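Local coordinates for protein O-phospho-L-seryl-tRNA:Cys-tRNA synthase (Methanocaldococcus jannaschii DSM 2661, PDB 5X6B) that probably converts phosphoserine carried on tRNA(Cys) into cysteine, giving cysteinyl-tRNA(Cys), in a reaction dependent on pyridoxal phosphate, at residues 143-148 with 164-169; 139-144 with 178-183; 171-176 with 204-209. All coordinates share one frame; numbering follows the deposited sequence.

Contact 1 (143-148 with 164-169)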
ATOM      1  N   ASP B 143      17.155  -1.981  26.234  1.00 61.34           N
ATOM      2  CA  ASP B 143      18.448  -1.308  26.112  1.00 65.31           C
ATOM      3  C   ASP B 143      18.285   0.209  26.130  1.00 42.61           C
ATOM      4  O   ASP B 143      17.209   0.726  25.865  1.00 52.22           O
ATOM      5  CB  ASP B 143      19.171  -1.743  24.830  1.00 65.78           C
ATOM      6  CG  ASP B 143      18.361  -1.463  23.574  1.00 59.06           C
ATOM      7  OD1 ASP B 143      17.116  -1.494  23.637  1.00 81.38           O
ATOM      8  OD2 ASP B 143      18.973  -1.200  22.520  1.00 88.50           O
ATOM      9  N   LYS B 144      19.363   0.922  26.430  1.00 53.37           N
ATOM     10  CA  LYS B 144      19.317   2.378  26.503  1.00 60.22           C
ATOM     11  C   LYS B 144      19.276   3.023  25.121  1.00 67.90           C
ATOM     12  O   LYS B 144      19.026   4.222  24.996  1.00 78.85           O
ATOM     13  CB  LYS B 144      20.516   2.908  27.295  1.00 66.77           C
ATOM     14  CG  LYS B 144      20.120   3.731  28.506  1.00 76.51           C
ATOM     15  CD  LYS B 144      21.322   4.287  29.251  1.00 86.24           C
ATOM     16  CE  LYS B 144      21.391   3.704  30.660  1.00 93.20           C
ATOM     17  NZ  LYS B 144      22.315   4.455  31.559  1.00 84.31           N
ATOM     18  N   ASN B 145      19.519   2.222  24.087  1.00 70.32           N
ATOM     19  CA  ASN B 145      19.473   2.707  22.710  1.00 71.90           C
ATOM     20  C   ASN B 145      18.101   2.532  22.076  1.00 73.60           C
ATOM     21  O   ASN B 145      17.932   2.742  20.872  1.00 67.51           O
ATOM     22  CB  ASN B 145      20.509   1.986  21.846  1.00 71.88           C
ATOM     23  CG  ASN B 145      21.879   2.608  21.932  1.00 65.47           C
ATOM     24  OD1 ASN B 145      22.049   3.705  22.470  1.00 58.56           O
ATOM     25  ND2 ASN B 145      22.869   1.922  21.369  1.00 53.95           N
ATOM     26  N   ALA B 146      17.125   2.140  22.885  1.00 81.93           N
ATOM     27  CA  ALA B 146      15.805   1.793  22.373  1.00 74.36           C
ATOM     28  C   ALA B 146      15.107   2.977  21.710  1.00 67.24           C
ATOM     29  O   ALA B 146      15.267   4.130  22.124  1.00 59.98           O
ATOM     30  CB  ALA B 146      14.940   1.227  23.490  1.00 57.51           C
ATOM     31  N   HIS B 147      14.341   2.668  20.669  1.00 52.66           N
ATOM     32  CA  HIS B 147      13.555   3.657  19.943  1.00 57.42           C
ATOM     33  C   HIS B 147      12.463   4.221  20.842  1.00 60.59           C
ATOM     34  O   HIS B 147      11.886   3.491  21.650  1.00 62.84           O
ATOM     35  CB  HIS B 147      12.947   3.029  18.690  1.00 61.58           C
ATOM     36  CG  HIS B 147      12.419   4.024  17.706  1.00 67.55           C
ATOM     37  ND1 HIS B 147      11.080   4.305  17.576  1.00 60.58           N
ATOM     38  CD2 HIS B 147      13.058   4.807  16.799  1.00 71.67           C
ATOM     39  CE1 HIS B 147      10.911   5.217  16.633  1.00 67.64           C
ATOM     40  NE2 HIS B 147      12.098   5.537  16.151  1.00 62.23           N
ATOM     41  N   TYR B 148      12.176   5.513  20.692  1.00 56.27           N
ATOM     42  CA  TYR B 148      11.231   6.203  21.570  1.00 58.89           C
ATOM     43  C   TYR B 148       9.876   5.501  21.629  1.00 60.20           C
ATOM     44  O   TYR B 148       9.180   5.570  22.640  1.00 60.38           O
ATOM     45  CB  TYR B 148      11.049   7.666  21.129  1.00 46.94           C
ATOM     46  CG  TYR B 148      10.197   7.875  19.887  1.00 66.17           C
ATOM     47  CD1 TYR B 148       8.810   7.970  19.976  1.00 68.84           C
ATOM     48  CD2 TYR B 148      10.780   8.008  18.634  1.00 58.32           C
ATOM     49  CE1 TYR B 148       8.032   8.170  18.852  1.00 72.22           C
ATOM     50  CE2 TYR B 148      10.008   8.207  17.504  1.00 72.69           C
ATOM     51  CZ  TYR B 148       8.634   8.285  17.618  1.00 79.96           C
ATOM     52  OH  TYR B 148       7.859   8.484  16.497  1.00 69.63           O
ATOM     53  N   VAL B 164      18.836  -1.059  30.213  1.00 69.57           N
ATOM     54  CA  VAL B 164      20.125  -1.740  30.252  1.00 57.61           C
ATOM     55  C   VAL B 164      21.175  -0.843  29.608  1.00 50.46           C
ATOM     56  O   VAL B 164      21.003  -0.390  28.480  1.00 73.14           O
ATOM     57  CB  VAL B 164      20.083  -3.095  29.529  1.00 64.73           C
ATOM     58  CG1 VAL B 164      21.479  -3.675  29.410  1.00 52.88           C
ATOM     59  CG2 VAL B 164      19.157  -4.056  30.256  1.00 62.66           C
ATOM     60  N   GLY B 165      22.259  -0.585  30.330  1.00 59.91           N
ATOM     61  CA  GLY B 165      23.217   0.430  29.931  1.00 59.46           C
ATOM     62  C   GLY B 165      24.288   0.006  28.942  1.00 69.65           C
ATOM     63  O   GLY B 165      24.270  -1.100  28.400  1.00 68.46           O
ATOM     64  N   TYR B 166      25.235   0.912  28.723  1.00 59.04           N
ATOM     65  CA  TYR B 166      26.300   0.712  27.753  1.00 62.59           C
ATOM     66  C   TYR B 166      27.457  -0.140  28.265  1.00 71.62           C
ATOM     67  O   TYR B 166      27.847  -0.052  29.427  1.00 77.94           O
ATOM     68  CB  TYR B 166      26.850   2.065  27.300  1.00 68.40           C
ATOM     69  CG  TYR B 166      25.845   2.916  26.567  1.00 83.10           C
ATOM     70  CD1 TYR B 166      25.559   2.684  25.227  1.00 59.90           C
ATOM     71  CD2 TYR B 166      25.184   3.952  27.211  1.00 74.85           C
ATOM     72  CE1 TYR B 166      24.642   3.461  24.550  1.00 74.42           C
ATOM     73  CE2 TYR B 166      24.264   4.735  26.543  1.00 93.06           C
ATOM     74  CZ  TYR B 166      23.997   4.487  25.213  1.00 80.17           C
ATOM     75  OH  TYR B 166      23.082   5.269  24.549  1.00 77.32           O
ATOM     76  N   GLU B 167      27.994  -0.962  27.373  1.00 74.16           N
ATOM     77  CA  GLU B 167      29.276  -1.620  27.575  1.00 60.88           C
ATOM     78  C   GLU B 167      30.365  -0.572  27.389  1.00 60.23           C
ATOM     79  O   GLU B 167      31.478  -0.702  27.889  1.00 67.12           O
ATOM     80  CB  GLU B 167      29.438  -2.777  26.589  1.00 62.76           C
ATOM     81  CG  GLU B 167      30.683  -3.618  26.759  1.00 71.27           C
ATOM     82  CD  GLU B 167      30.633  -4.876  25.909  1.00 85.46           C
ATOM     83  OE1 GLU B 167      29.544  -5.191  25.384  1.00 83.49           O
ATOM     84  OE2 GLU B 167      31.678  -5.546  25.760  1.00 89.56           O
ATOM     85  N   GLU B 168      30.008   0.470  26.647  1.00 74.81           N
ATOM     86  CA  GLU B 168      30.828   1.656  26.446  1.00 64.49           C
ATOM     87  C   GLU B 168      29.964   2.720  25.803  1.00 67.99           C
ATOM     88  O   GLU B 168      29.226   2.426  24.868  1.00 64.54           O
ATOM     89  CB  GLU B 168      32.033   1.375  25.555  1.00 57.88           C
ATOM     90  CG  GLU B 168      32.776   2.644  25.153  1.00 69.80           C
ATOM     91  CD  GLU B 168      33.881   2.390  24.150  1.00 67.45           C
ATOM     92  OE1 GLU B 168      33.932   1.276  23.590  1.00 75.01           O
ATOM     93  OE2 GLU B 168      34.701   3.304  23.927  1.00 68.93           O
ATOM     94  N   GLU B 169      30.040   3.949  26.298  1.00 70.25           N
ATOM     95  CA  GLU B 169      29.287   5.027  25.680  1.00 69.86           C
ATOM     96  C   GLU B 169      30.095   5.591  24.513  1.00 73.36           C
ATOM     97  O   GLU B 169      30.294   4.896  23.516  1.00 75.47           O
ATOM     98  CB  GLU B 169      28.932   6.103  26.704  1.00 68.52           C
ATOM     99  CG  GLU B 169      28.212   5.541  27.930  1.00 82.34           C
ATOM    100  CD  GLU B 169      27.201   6.507  28.526  1.00103.66           C
ATOM    101  OE1 GLU B 169      26.826   7.476  27.832  1.00110.84           O
ATOM    102  OE2 GLU B 169      26.793   6.306  29.694  1.00 79.80           O
TER

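Contact 2 (139-144 with 178-183)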
ATOM      1  N   TYR B 139       7.363  -4.348  34.645  1.00 64.73           N
ATOM      2  CA  TYR B 139       8.526  -3.636  34.151  1.00 67.38           C
ATOM      3  C   TYR B 139       8.957  -4.212  32.812  1.00 72.15           C
ATOM      4  O   TYR B 139       9.022  -5.433  32.638  1.00 70.86           O
ATOM      5  CB  TYR B 139       9.675  -3.698  35.165  1.00 78.96           C
ATOM      6  CG  TYR B 139       9.712  -2.522  36.119  1.00 72.56           C
ATOM      7  CD1 TYR B 139      10.578  -1.456  35.904  1.00 60.28           C
ATOM      8  CD2 TYR B 139       8.879  -2.472  37.229  1.00 73.33           C
ATOM      9  CE1 TYR B 139      10.617  -0.377  36.769  1.00 71.70           C
ATOM     10  CE2 TYR B 139       8.909  -1.390  38.098  1.00 67.26           C
ATOM     11  CZ  TYR B 139       9.781  -0.350  37.865  1.00 66.05           C
ATOM     12  OH  TYR B 139       9.813   0.724  38.726  1.00 71.47           O
ATOM     13  N   VAL B 140       9.211  -3.323  31.858  1.00 55.87           N
ATOM     14  CA  VAL B 140       9.815  -3.704  30.590  1.00 69.83           C
ATOM     15  C   VAL B 140      11.308  -3.419  30.649  1.00 55.74           C
ATOM     16  O   VAL B 140      11.722  -2.283  30.891  1.00 61.64           O
ATOM     17  CB  VAL B 140       9.189  -2.950  29.394  1.00 69.96           C
ATOM     18  CG1 VAL B 140      10.016  -3.164  28.135  1.00 50.17           C
ATOM     19  CG2 VAL B 140       7.760  -3.401  29.171  1.00 65.28           C
ATOM     20  N   VAL B 141      12.116  -4.452  30.442  1.00 59.64           N
ATOM     21  CA  VAL B 141      13.564  -4.279  30.457  1.00 70.53           C
ATOM     22  C   VAL B 141      14.087  -4.153  29.027  1.00 66.01           C
ATOM     23  O   VAL B 141      13.977  -5.089  28.234  1.00 58.42           O
ATOM     24  CB  VAL B 141      14.264  -5.445  31.183  1.00 70.23           C
ATOM     25  CG1 VAL B 141      15.770  -5.275  31.140  1.00 70.24           C
ATOM     26  CG2 VAL B 141      13.780  -5.531  32.626  1.00 66.46           C
ATOM     27  N   LEU B 142      14.639  -2.984  28.707  1.00 59.06           N
ATOM     28  CA  LEU B 142      15.115  -2.683  27.359  1.00 61.19           C
ATOM     29  C   LEU B 142      16.472  -1.985  27.377  1.00 68.69           C
ATOM     30  O   LEU B 142      16.888  -1.451  28.406  1.00 59.61           O
ATOM     31  CB  LEU B 142      14.092  -1.820  26.612  1.00 59.45           C
ATOM     32  CG  LEU B 142      13.456  -0.609  27.317  1.00 58.25           C
ATOM     33  CD1 LEU B 142      14.379   0.603  27.360  1.00 48.75           C
ATOM     34  CD2 LEU B 142      12.143  -0.230  26.651  1.00 54.05           C
ATOM     35  N   ASP B 143      17.155  -1.981  26.234  1.00 61.34           N
ATOM     36  CA  ASP B 143      18.448  -1.308  26.112  1.00 65.31           C
ATOM     37  C   ASP B 143      18.285   0.209  26.130  1.00 42.61           C
ATOM     38  O   ASP B 143      17.209   0.726  25.865  1.00 52.22           O
ATOM     39  CB  ASP B 143      19.171  -1.743  24.830  1.00 65.78           C
ATOM     40  CG  ASP B 143      18.361  -1.463  23.574  1.00 59.06           C
ATOM     41  OD1 ASP B 143      17.116  -1.494  23.637  1.00 81.38           O
ATOM     42  OD2 ASP B 143      18.973  -1.200  22.520  1.00 88.50           O
ATOM     43  N   LYS B 144      19.363   0.922  26.430  1.00 53.37           N
ATOM     44  CA  LYS B 144      19.317   2.378  26.503  1.00 60.22           C
ATOM     45  C   LYS B 144      19.276   3.023  25.121  1.00 67.90           C
ATOM     46  O   LYS B 144      19.026   4.222  24.996  1.00 78.85           O
ATOM     47  CB  LYS B 144      20.516   2.908  27.295  1.00 66.77           C
ATOM     48  CG  LYS B 144      20.120   3.731  28.506  1.00 76.51           C
ATOM     49  CD  LYS B 144      21.322   4.287  29.251  1.00 86.24           C
ATOM     50  CE  LYS B 144      21.391   3.704  30.660  1.00 93.20           C
ATOM     51  NZ  LYS B 144      22.315   4.455  31.559  1.00 84.31           N
ATOM     52  N   GLU B 178      25.046  -8.328  28.528  1.00 81.95           N
ATOM     53  CA  GLU B 178      25.133  -9.138  29.734  1.00 80.29           C
ATOM     54  C   GLU B 178      24.526  -8.393  30.917  1.00 82.81           C
ATOM     55  O   GLU B 178      24.150  -9.001  31.920  1.00 82.69           O
ATOM     56  CB  GLU B 178      26.588  -9.518  30.023  1.00 78.89           C
ATOM     57  CG  GLU B 178      27.248 -10.350  28.918  1.00103.33           C
ATOM     58  CD  GLU B 178      27.727  -9.517  27.736  1.00 93.92           C
ATOM     59  OE1 GLU B 178      27.655  -8.272  27.806  1.00 94.69           O
ATOM     60  OE2 GLU B 178      28.173 -10.111  26.732  1.00 87.96           O
ATOM     61  N   GLY B 179      24.415  -7.073  30.782  1.00 76.98           N
ATOM     62  CA  GLY B 179      23.835  -6.236  31.816  1.00 77.27           C
ATOM     63  C   GLY B 179      22.340  -6.437  32.002  1.00 75.55           C
ATOM     64  O   GLY B 179      21.749  -5.905  32.943  1.00 72.89           O
ATOM     65  N   TYR B 180      21.725  -7.199  31.103  1.00 71.77           N
ATOM     66  CA  TYR B 180      20.305  -7.510  31.211  1.00 72.06           C
ATOM     67  C   TYR B 180      20.023  -8.300  32.479  1.00 77.56           C
ATOM     68  O   TYR B 180      18.992  -8.102  33.121  1.00 76.27           O
ATOM     69  CB  TYR B 180      19.820  -8.293  29.987  1.00 77.19           C
ATOM     70  CG  TYR B 180      19.256  -7.423  28.886  1.00 71.18           C
ATOM     71  CD1 TYR B 180      17.910  -7.080  28.866  1.00 77.03           C
ATOM     72  CD2 TYR B 180      20.069  -6.946  27.867  1.00 78.57           C
ATOM     73  CE1 TYR B 180      17.390  -6.284  27.859  1.00 77.57           C
ATOM     74  CE2 TYR B 180      19.561  -6.152  26.857  1.00 77.75           C
ATOM     75  CZ  TYR B 180      18.221  -5.823  26.858  1.00 78.18           C
ATOM     76  OH  TYR B 180      17.718  -5.030  25.853  1.00 70.17           O
ATOM     77  N   LYS B 181      20.945  -9.189  32.838  1.00 76.34           N
ATOM     78  CA  LYS B 181      20.784 -10.010  34.034  1.00 83.85           C
ATOM     79  C   LYS B 181      20.736  -9.163  35.308  1.00 80.34           C
ATOM     80  O   LYS B 181      19.834  -9.326  36.132  1.00 70.81           O
ATOM     81  CB  LYS B 181      21.908 -11.049  34.136  1.00 73.41           C
ATOM     82  CG  LYS B 181      22.177 -11.494  35.568  1.00 88.27           C
ATOM     83  CD  LYS B 181      22.724 -12.910  35.667  1.00 89.00           C
ATOM     84  CE  LYS B 181      22.476 -13.474  37.064  1.00 87.08           C
ATOM     85  NZ  LYS B 181      23.153 -14.778  37.307  1.00 85.60           N
ATOM     86  N   GLU B 182      21.696  -8.254  35.462  1.00 77.85           N
ATOM     87  CA  GLU B 182      21.793  -7.447  36.681  1.00 85.91           C
ATOM     88  C   GLU B 182      20.566  -6.568  36.891  1.00 83.21           C
ATOM     89  O   GLU B 182      20.094  -6.419  38.017  1.00 89.48           O
ATOM     90  CB  GLU B 182      23.051  -6.571  36.665  1.00 88.08           C
ATOM     91  CG  GLU B 182      24.262  -7.226  36.022  1.00108.80           C
ATOM     92  CD  GLU B 182      25.432  -6.271  35.844  1.00113.86           C
ATOM     93  OE1 GLU B 182      25.320  -5.094  36.256  1.00117.04           O
ATOM     94  OE2 GLU B 182      26.466  -6.701  35.289  1.00107.49           O
ATOM     95  N   VAL B 183      20.047  -5.998  35.808  1.00 81.01           N
ATOM     96  CA  VAL B 183      18.864  -5.148  35.881  1.00 84.31           C
ATOM     97  C   VAL B 183      17.638  -5.942  36.330  1.00 83.50           C
ATOM     98  O   VAL B 183      16.909  -5.522  37.234  1.00 67.66           O
ATOM     99  CB  VAL B 183      18.577  -4.477  34.524  1.00 73.13           C
ATOM    100  CG1 VAL B 183      17.274  -3.698  34.578  1.00 75.85           C
ATOM    101  CG2 VAL B 183      19.727  -3.561  34.137  1.00 68.83           C
TER

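Contact 3 (171-176 with 204-209)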
ATOM      1  N   PRO B 171      32.838   6.430  21.877  1.00 74.62           N
ATOM      2  CA  PRO B 171      31.989   6.859  20.761  1.00 68.89           C
ATOM      3  C   PRO B 171      31.154   5.730  20.159  1.00 60.37           C
ATOM      4  O   PRO B 171      30.307   5.988  19.305  1.00 68.63           O
ATOM      5  CB  PRO B 171      33.010   7.364  19.747  1.00 64.67           C
ATOM      6  CG  PRO B 171      34.168   6.416  19.937  1.00 60.82           C
ATOM      7  CD  PRO B 171      34.160   5.988  21.399  1.00 61.41           C
ATOM      8  N   THR B 172      31.394   4.498  20.593  1.00 57.10           N
ATOM      9  CA  THR B 172      30.689   3.350  20.037  1.00 54.03           C
ATOM     10  C   THR B 172      29.246   3.221  20.533  1.00 61.65           C
ATOM     11  O   THR B 172      28.376   2.754  19.797  1.00 58.26           O
ATOM     12  CB  THR B 172      31.437   2.041  20.343  1.00 55.69           C
ATOM     13  OG1 THR B 172      31.728   1.971  21.745  1.00 60.92           O
ATOM     14  CG2 THR B 172      32.734   1.978  19.546  1.00 37.46           C
ATOM     15  N   TYR B 173      28.998   3.637  21.771  1.00 62.79           N
ATOM     16  CA  TYR B 173      27.677   3.513  22.390  1.00 51.08           C
ATOM     17  C   TYR B 173      27.124   2.093  22.271  1.00 58.45           C
ATOM     18  O   TYR B 173      25.969   1.892  21.897  1.00 53.78           O
ATOM     19  CB  TYR B 173      26.710   4.527  21.780  1.00 53.30           C
ATOM     20  CG  TYR B 173      27.078   5.951  22.126  1.00 62.10           C
ATOM     21  CD1 TYR B 173      26.683   6.511  23.334  1.00 66.47           C
ATOM     22  CD2 TYR B 173      27.838   6.727  21.262  1.00 61.01           C
ATOM     23  CE1 TYR B 173      27.019   7.806  23.668  1.00 76.76           C
ATOM     24  CE2 TYR B 173      28.182   8.030  21.590  1.00 72.32           C
ATOM     25  CZ  TYR B 173      27.768   8.562  22.799  1.00 64.48           C
ATOM     26  OH  TYR B 173      28.099   9.853  23.140  1.00 77.22           O
ATOM     27  N   LYS B 174      27.968   1.117  22.595  1.00 55.45           N
ATOM     28  CA  LYS B 174      27.594  -0.292  22.542  1.00 58.02           C
ATOM     29  C   LYS B 174      26.892  -0.752  23.819  1.00 66.98           C
ATOM     30  O   LYS B 174      27.341  -0.465  24.924  1.00 70.78           O
ATOM     31  CB  LYS B 174      28.829  -1.163  22.293  1.00 55.53           C
ATOM     32  CG  LYS B 174      28.523  -2.651  22.301  1.00 50.28           C
ATOM     33  CD  LYS B 174      29.766  -3.497  22.100  1.00 45.15           C
ATOM     34  CE  LYS B 174      29.383  -4.969  22.041  1.00 43.25           C
ATOM     35  NZ  LYS B 174      30.549  -5.845  21.782  1.00 58.08           N
ATOM     36  N   ILE B 175      25.795  -1.484  23.651  1.00 70.86           N
ATOM     37  CA  ILE B 175      25.011  -1.992  24.771  1.00 62.16           C
ATOM     38  C   ILE B 175      25.681  -3.174  25.474  1.00 74.77           C
ATOM     39  O   ILE B 175      26.169  -4.101  24.826  1.00 67.20           O
ATOM     40  CB  ILE B 175      23.600  -2.426  24.304  1.00 61.60           C
ATOM     41  CG1 ILE B 175      22.829  -1.226  23.756  1.00 58.10           C
ATOM     42  CG2 ILE B 175      22.826  -3.089  25.431  1.00 70.24           C
ATOM     43  CD1 ILE B 175      22.702  -0.084  24.736  1.00 69.57           C
ATOM     44  N   ASN B 176      25.704  -3.127  26.804  1.00 78.81           N
ATOM     45  CA  ASN B 176      26.121  -4.267  27.610  1.00 72.65           C
ATOM     46  C   ASN B 176      25.000  -5.303  27.677  1.00 62.39           C
ATOM     47  O   ASN B 176      24.144  -5.246  28.559  1.00 67.12           O
ATOM     48  CB  ASN B 176      26.514  -3.808  29.019  1.00 79.54           C
ATOM     49  CG  ASN B 176      27.171  -4.908  29.842  1.00 81.43           C
ATOM     50  OD1 ASN B 176      27.107  -6.090  29.501  1.00 80.97           O
ATOM     51  ND2 ASN B 176      27.800  -4.516  30.943  1.00 83.37           N
ATOM     52  N   GLY B 204      18.346   3.125  16.166  1.00 49.54           N
ATOM     53  CA  GLY B 204      18.163   4.085  15.095  1.00 46.27           C
ATOM     54  C   GLY B 204      18.951   5.363  15.271  1.00 51.59           C
ATOM     55  O   GLY B 204      18.716   6.346  14.569  1.00 65.36           O
ATOM     56  N   GLU B 205      19.891   5.361  16.207  1.00 57.62           N
ATOM     57  CA  GLU B 205      20.736   6.533  16.408  1.00 61.83           C
ATOM     58  C   GLU B 205      22.164   6.265  15.947  1.00 59.96           C
ATOM     59  O   GLU B 205      22.849   7.163  15.466  1.00 65.14           O
ATOM     60  CB  GLU B 205      20.729   6.964  17.877  1.00 66.62           C
ATOM     61  CG  GLU B 205      21.435   8.290  18.141  1.00 60.44           C
ATOM     62  CD  GLU B 205      20.746   9.472  17.480  1.00 70.56           C
ATOM     63  OE1 GLU B 205      19.542   9.371  17.159  1.00 82.12           O
ATOM     64  OE2 GLU B 205      21.411  10.508  17.281  1.00 77.62           O
ATOM     65  N   TYR B 206      22.605   5.021  16.085  1.00 54.87           N
ATOM     66  CA  TYR B 206      23.983   4.678  15.769  1.00 59.64           C
ATOM     67  C   TYR B 206      24.056   3.527  14.776  1.00 54.35           C
ATOM     68  O   TYR B 206      25.056   3.361  14.083  1.00 58.33           O
ATOM     69  CB  TYR B 206      24.752   4.334  17.051  1.00 67.69           C
ATOM     70  CG  TYR B 206      24.773   5.469  18.053  1.00 65.00           C
ATOM     71  CD1 TYR B 206      25.581   6.580  17.849  1.00 64.93           C
ATOM     72  CD2 TYR B 206      23.980   5.437  19.197  1.00 56.95           C
ATOM     73  CE1 TYR B 206      25.602   7.625  18.748  1.00 59.81           C
ATOM     74  CE2 TYR B 206      23.996   6.483  20.107  1.00 56.54           C
ATOM     75  CZ  TYR B 206      24.811   7.572  19.874  1.00 60.68           C
ATOM     76  OH  TYR B 206      24.842   8.622  20.762  1.00 56.13           O
ATOM     77  N   GLY B 207      22.991   2.740  14.705  1.00 51.54           N
ATOM     78  CA  GLY B 207      22.946   1.625  13.779  1.00 51.35           C
ATOM     79  C   GLY B 207      23.856   0.490  14.200  1.00 56.87           C
ATOM     80  O   GLY B 207      24.485  -0.156  13.362  1.00 53.68           O
ATOM     81  N   ASN B 208      23.934   0.257  15.506  1.00 57.13           N
ATOM     82  CA  ASN B 208      24.715  -0.850  16.046  1.00 48.53           C
ATOM     83  C   ASN B 208      23.921  -2.146  16.064  1.00 45.85           C
ATOM     84  O   ASN B 208      22.822  -2.204  16.609  1.00 61.78           O
ATOM     85  CB  ASN B 208      25.197  -0.534  17.462  1.00 43.44           C
ATOM     86  CG  ASN B 208      26.234   0.561  17.494  1.00 53.27           C
ATOM     87  OD1 ASN B 208      26.979   0.754  16.532  1.00 65.14           O
ATOM     88  ND2 ASN B 208      26.290   1.288  18.606  1.00 48.71           N
ATOM     89  N   LEU B 209      24.487  -3.184  15.465  1.00 55.06           N
ATOM     90  CA  LEU B 209      23.911  -4.517  15.545  1.00 51.26           C
ATOM     91  C   LEU B 209      24.203  -5.111  16.930  1.00 64.59           C
ATOM     92  O   LEU B 209      25.179  -4.733  17.585  1.00 56.75           O
ATOM     93  CB  LEU B 209      24.473  -5.400  14.428  1.00 48.96           C
ATOM     94  CG  LEU B 209      23.968  -6.835  14.278  1.00 54.91           C
ATOM     95  CD1 LEU B 209      22.452  -6.871  14.156  1.00 59.90           C
ATOM     96  CD2 LEU B 209      24.619  -7.470  13.069  1.00 47.56           C
TER

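Contact 1 (143-148 with 164-169)
A parallel strand pairing at its last rung, D143 beside V164, passes here into a side-chain contact in which N145 meets the hydroxyl of Y166. The site lies where strand 139-143 ends next to 160-166, an outermost strand of the main sheet within this chain. K144 N reaches V164 O at 2.9 Å, but the N-H points off line and the bond is weak. V164, a branched apolar residue suited to a sheet, has CB 4.2 Å from D143 CA, while the carboxylate of D143 turns away and bonds T200 on the next strand. D143 then opens a type I turn ending at A146, which brings N145 to the hydroxyl edge of the Y166 ring. Y166 OH donates to N145 OD1 at 2.8 Å, approaching 27° out of the carbonyl plane. Ring and amide are inclined to each other by 66°, and the oxygen lies at the ring edge, near its plane. With CG beside its own backbone N (chi1 -84°), N145 directs its amide at Y166 and still offers ND2 to the carbonyl of Y173. An asparagine suits this place because its two ends can accept and donate at once. K144 lies across Y166 at about a right angle: CD comes 4.0 Å from CE2, obliquely to the ring, and CE is 3.8 Å from CA of G165. The aliphatic shaft does this touching, and bending at chi3 leads the ammonium on toward E169 without reaching it. Y166 also pairs edge-to-face with Y173. Two parallel neighbours joined through helix 148-156 form the beta-alpha-beta crossover characteristic of the large domain of fold type I pyridoxal phosphate enzymes.

Contact 2 (139-144 with 178-183)
Helix 179-188 lies on strand 139-143 through V141, Y180 and V183, as one helical layer against the parallel part of the main mixed sheet, an alpha/beta arrangement. Along the chain, this helix belongs to the connection from strand 160-166 to strand 194-200, which passes over the intervening strand 139-143 in a beta-alpha-beta crossover. The short segments run nearly antiparallel, at 154°, with axes 9.4 Å apart.

V141 supplies the apolar contact. It has CG1 anti to its backbone nitrogen (chi1 178°), which sends that methyl toward the helix. There it meets Y180 CD1 at 3.6 Å, obliquely to the ring, and V183 CG1 at 4.1 Å. Y180 and V183, three residues apart, come round to the same side of the helix, so one methyl touches both. The short branches of the valines fill the space between strand and helix, and the long flat tyrosine slides past V141 in the opposite direction. V164, I197 and L199 of the flanking strands also touch the Y180 ring.

Polar groups meet at the far end of the ring. Y180 OH hydrogen-bonds L198 O on strand 194-200, so the buried hydroxyl is satisfied by the backbone of the next strand. It also stands 3.1 Å from D143 N, but the angle is too poor for a hydrogen bond, and D143 CB lies close to the same oxygen. Tyrosine therefore suits a place that needs both an apolar ring and a polar tip long enough to reach the sheet. A leucine here would probably leave L198 O without its hydroxyl donor and open a gap beside D143. Further back along the ring, V141 O lies in the ring plane at its edge, 3.6 Å from Y180 CE1.

Contact 3 (171-176 with 204-209)
N208 holds the backbone of 171-176 through its side-chain amide. ND2 donates to T172 O at 2.8 Å, nearly in line with that carbonyl (C=O...donor angle 167°), though the oxygen is tilted from the amide plane, and adds a weak, bent bond to Y173 O. CG of N208 sits beside its backbone N (chi1 -69°), which carries the amide to the T172 carbonyl. OD1 accepts from the backbone N of I341: an amide can grip one chain segment with its NH2 and another with its oxygen. D203 shapes the loop behind it, its carboxylate taking the backbone N-H groups of Y206 and N208.

Outward from these bonds, Y173 and Y206 form an offset stack, the rings 9° from parallel and their centroids 4.4 Å apart. The shift puts Y206 OH over the centre of the Y173 ring and Y173 CB over the face of Y206, a CH-pi contact with the centroid at 4.0 Å. Two long, flat side chains suit a junction between loops, where broad faces can meet. The 204-209 loop meets I341, K350 and K391, consistent with a junction between the large and the C-terminal small domain of a fold type I enzyme.

How the contacts relate
The three contacts form one continuous patch round the ends of strands 139-143 and 160-166 and the loop beyond them. Contacts 1 and 2 share D143 and K144, their centres about 9 Å apart, and V164 N probably hydrogen-bonds L142 O at 2.7 Å. Contact 3 centres about 7 Å from contact 1, and two probable hydrogen bonds join them: E167 N to K174 O at 2.6 Å and N176 N to G165 O at 3.0 Å. Contacts 2 and 3, about 15 Å apart, touch through I175 packing on D143. Nearest atoms of the three lie about 31 to 39 Å from the bound nucleic acid, so none touches it. K255, which carries the pyridoxal phosphate, belongs to none of these segments.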